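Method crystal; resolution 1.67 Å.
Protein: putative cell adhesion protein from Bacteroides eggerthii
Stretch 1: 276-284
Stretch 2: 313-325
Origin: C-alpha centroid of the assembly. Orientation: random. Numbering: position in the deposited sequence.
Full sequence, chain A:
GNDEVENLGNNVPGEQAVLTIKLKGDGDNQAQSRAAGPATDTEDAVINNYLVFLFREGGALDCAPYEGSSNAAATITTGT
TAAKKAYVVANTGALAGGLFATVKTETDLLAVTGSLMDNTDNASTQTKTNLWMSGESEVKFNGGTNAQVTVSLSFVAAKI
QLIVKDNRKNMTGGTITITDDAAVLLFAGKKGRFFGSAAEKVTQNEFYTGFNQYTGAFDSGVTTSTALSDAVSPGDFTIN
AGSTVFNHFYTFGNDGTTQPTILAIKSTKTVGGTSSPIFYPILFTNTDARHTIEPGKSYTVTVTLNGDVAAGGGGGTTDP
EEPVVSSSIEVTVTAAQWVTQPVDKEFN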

# COMPACT_ATOMS: atom_id res chain seq x y z
N SER A 276 7.31 22.93 -19.93
CA SER A 276 8.07 21.78 -19.46
C SER A 276 7.48 21.25 -18.17
O SER A 276 6.91 22.03 -17.41
CB SER A 276 9.54 22.16 -19.26
OG SER A 276 9.68 23.30 -18.43
N PRO A 277 7.65 19.95 -17.88
CA PRO A 277 7.12 19.42 -16.62
C PRO A 277 8.02 19.81 -15.43
O PRO A 277 9.26 19.85 -15.51
CB PRO A 277 7.11 17.90 -16.83
CG PRO A 277 8.10 17.65 -17.88
CD PRO A 277 8.27 18.89 -18.71
N ILE A 278 7.37 20.16 -14.32
CA ILE A 278 8.05 20.50 -13.06
C ILE A 278 7.39 19.70 -11.98
O ILE A 278 6.26 19.22 -12.15
CB ILE A 278 8.12 22.01 -12.72
CG1 ILE A 278 6.71 22.61 -12.57
CG2 ILE A 278 8.98 22.78 -13.75
CD1 ILE A 278 6.61 23.96 -11.95
N PHE A 279 8.09 19.52 -10.88
CA PHE A 279 7.59 18.69 -9.78
C PHE A 279 7.81 19.33 -8.43
O PHE A 279 8.79 20.03 -8.22
CB PHE A 279 8.31 17.33 -9.79
CG PHE A 279 8.13 16.53 -11.05
CD1 PHE A 279 8.97 16.72 -12.15
CD2 PHE A 279 7.10 15.61 -11.16
CE1 PHE A 279 8.78 15.99 -13.33
CE2 PHE A 279 6.93 14.85 -12.32
CZ PHE A 279 7.75 15.08 -13.42
N TYR A 280 6.90 19.04 -7.47
CA TYR A 280 7.07 19.43 -6.07
C TYR A 280 7.08 18.09 -5.33
O TYR A 280 6.01 17.56 -5.03
CB TYR A 280 5.95 20.37 -5.60
CG TYR A 280 5.81 21.61 -6.47
CD1 TYR A 280 6.54 22.76 -6.18
CD2 TYR A 280 4.91 21.64 -7.52
CE1 TYR A 280 6.34 23.94 -6.90
CE2 TYR A 280 4.73 22.81 -8.28
CZ TYR A 280 5.45 23.95 -7.97
OH TYR A 280 5.26 25.11 -8.71
N PRO A 281 8.26 17.45 -5.20
CA PRO A 281 8.27 16.06 -4.74
C PRO A 281 8.75 15.81 -3.30
O PRO A 281 9.38 16.67 -2.68
CB PRO A 281 9.28 15.44 -5.69
CG PRO A 281 10.27 16.56 -5.97
CD PRO A 281 9.60 17.86 -5.66
N ILE A 282 8.49 14.58 -2.84
CA ILE A 282 9.01 14.07 -1.58
C ILE A 282 9.46 12.63 -1.82
O ILE A 282 8.66 11.80 -2.26
CB ILE A 282 8.08 14.22 -0.35
CG1 ILE A 282 8.86 13.93 0.98
CG2 ILE A 282 6.83 13.40 -0.44
CD1 ILE A 282 10.19 14.92 1.27
N LEU A 283 10.74 12.35 -1.53
CA LEU A 283 11.31 11.01 -1.67
C LEU A 283 11.14 10.27 -0.38
O LEU A 283 11.52 10.81 0.66
CB LEU A 283 12.81 11.07 -2.03
CG LEU A 283 13.19 11.20 -3.50
CD1 LEU A 283 12.85 12.55 -3.99
CD2 LEU A 283 14.67 11.00 -3.66
N PHE A 284 10.62 9.04 -0.44
CA PHE A 284 10.47 8.19 0.75
C PHE A 284 11.78 7.44 0.97
O PHE A 284 11.90 6.22 0.68
CB PHE A 284 9.28 7.24 0.62
CG PHE A 284 7.99 7.98 0.84
CD1 PHE A 284 7.51 8.21 2.13
CD2 PHE A 284 7.28 8.51 -0.23
CE1 PHE A 284 6.31 8.91 2.34
CE2 PHE A 284 6.07 9.20 -0.02
CZ PHE A 284 5.62 9.42 1.26
N GLY A 313 9.57 32.77 -8.75
CA GLY A 313 9.57 31.95 -7.55
C GLY A 313 8.64 30.75 -7.69
O GLY A 313 7.98 30.61 -8.72
N GLY A 314 8.61 29.89 -6.68
CA GLY A 314 7.75 28.71 -6.64
C GLY A 314 7.77 27.75 -7.82
O GLY A 314 6.74 27.15 -8.13
N GLY A 315 8.94 27.58 -8.45
CA GLY A 315 9.12 26.78 -9.66
C GLY A 315 9.40 25.29 -9.56
O GLY A 315 9.56 24.64 -10.59
N GLY A 316 9.47 24.75 -8.36
CA GLY A 316 9.70 23.31 -8.16
C GLY A 316 11.03 22.83 -8.71
O GLY A 316 12.01 23.59 -8.71
N THR A 317 11.07 21.58 -9.17
CA THR A 317 12.25 20.95 -9.75
C THR A 317 11.92 20.21 -11.04
O THR A 317 10.82 19.70 -11.21
CB THR A 317 12.93 19.98 -8.76
OG1 THR A 317 14.16 19.53 -9.35
CG2 THR A 317 12.07 18.75 -8.41
N THR A 318 12.91 20.12 -11.94
CA THR A 318 12.78 19.38 -13.19
C THR A 318 13.00 17.88 -12.97
O THR A 318 12.58 17.09 -13.80
CB THR A 318 13.79 19.90 -14.24
OG1 THR A 318 15.09 19.59 -13.79
CG2 THR A 318 13.66 21.40 -14.50
N ASP A 319 13.72 17.49 -11.88
CA ASP A 319 14.02 16.08 -11.63
C ASP A 319 13.45 15.65 -10.29
O ASP A 319 14.04 15.93 -9.25
CB ASP A 319 15.54 15.79 -11.68
CG ASP A 319 15.90 14.30 -11.69
OD1 ASP A 319 14.98 13.47 -11.56
OD2 ASP A 319 17.09 13.98 -11.85
N PRO A 320 12.33 14.92 -10.31
CA PRO A 320 11.72 14.50 -9.04
C PRO A 320 12.49 13.39 -8.34
O PRO A 320 12.21 13.13 -7.18
CB PRO A 320 10.33 14.02 -9.46
CG PRO A 320 10.52 13.51 -10.85
CD PRO A 320 11.55 14.44 -11.47
N GLU A 321 13.43 12.74 -9.04
CA GLU A 321 14.20 11.63 -8.45
C GLU A 321 15.41 12.10 -7.63
O GLU A 321 16.04 11.28 -6.95
CB GLU A 321 14.66 10.66 -9.52
CG GLU A 321 13.52 9.96 -10.23
CD GLU A 321 13.91 9.03 -11.36
OE1 GLU A 321 15.10 8.66 -11.47
OE2 GLU A 321 13.01 8.65 -12.14
N GLU A 322 15.73 13.41 -7.68
CA GLU A 322 16.83 14.00 -6.92
C GLU A 322 16.25 14.84 -5.78
O GLU A 322 15.31 15.60 -6.01
CB GLU A 322 17.75 14.85 -7.81
CG GLU A 322 18.56 14.09 -8.85
CD GLU A 322 19.46 12.97 -8.38
OE1 GLU A 322 20.18 13.15 -7.36
OE2 GLU A 322 19.48 11.91 -9.05
N PRO A 323 16.81 14.76 -4.54
CA PRO A 323 16.24 15.55 -3.43
C PRO A 323 16.25 17.05 -3.71
O PRO A 323 17.10 17.56 -4.44
CB PRO A 323 17.13 15.19 -2.24
CG PRO A 323 17.76 13.90 -2.60
CD PRO A 323 17.94 13.93 -4.09
N VAL A 324 15.24 17.75 -3.17
CA VAL A 324 15.07 19.18 -3.36
C VAL A 324 15.51 19.90 -2.09
O VAL A 324 15.12 19.51 -0.98
CB VAL A 324 13.61 19.55 -3.77
CG1 VAL A 324 13.41 21.06 -3.87
CG2 VAL A 324 13.25 18.90 -5.10
N VAL A 325 16.33 20.93 -2.27
CA VAL A 325 16.80 21.83 -1.22
C VAL A 325 16.40 23.22 -1.71
O VAL A 325 17.08 23.79 -2.57
CB VAL A 325 18.32 21.67 -0.88
CG1 VAL A 325 18.73 22.63 0.23
CG2 VAL A 325 18.65 20.23 -0.50
O HOH W 1 10.78 17.54 -15.79

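The strand of stretch 1 meets an irregular segment, and a single antiparallel bridge, Phe279 with Thr317, ties the two backbones together. Phe279 N donates to Thr317 O at 2.8 Å, and Thr317 N donates to Phe279 O at 2.9 Å. Thr317 O also receives a CA-H...O contact from Ile278 CA at 3.4 Å. Beside the bridge, a water donates to Pro277 O (2.8 Å) and to Thr318 O (2.7 Å), linking two carbonyls that cannot bond each other directly.

Gly316 has positive phi and lies against the strand. A CB there would sit 2.6 Å from Phe279 O, a clash, so the close approach depends on glycine. The CA-to-CB bond of Tyr280 points away, yet its ring reaches back, and Tyr280 OH donates to Gly314 O at 2.6 Å.

Prolines supply much of the apolar packing. Pro320 lies over one face of the Phe279 ring, with Pro320 CG 3.7 Å from the ring centroid, a CH-pi contact almost along the ring normal. A type I turn from Asp319 to Glu322 contains Pro320; Glu321 N donates to Asp319 OD1 at 3.0 Å. Pro281 packs on Thr317 (CG to CG2, 3.7 Å) and Val324 (CD to CG2, 3.8 Å). Leu283 CD1 lies 3.3 Å from Pro320 O, against the turn backbone.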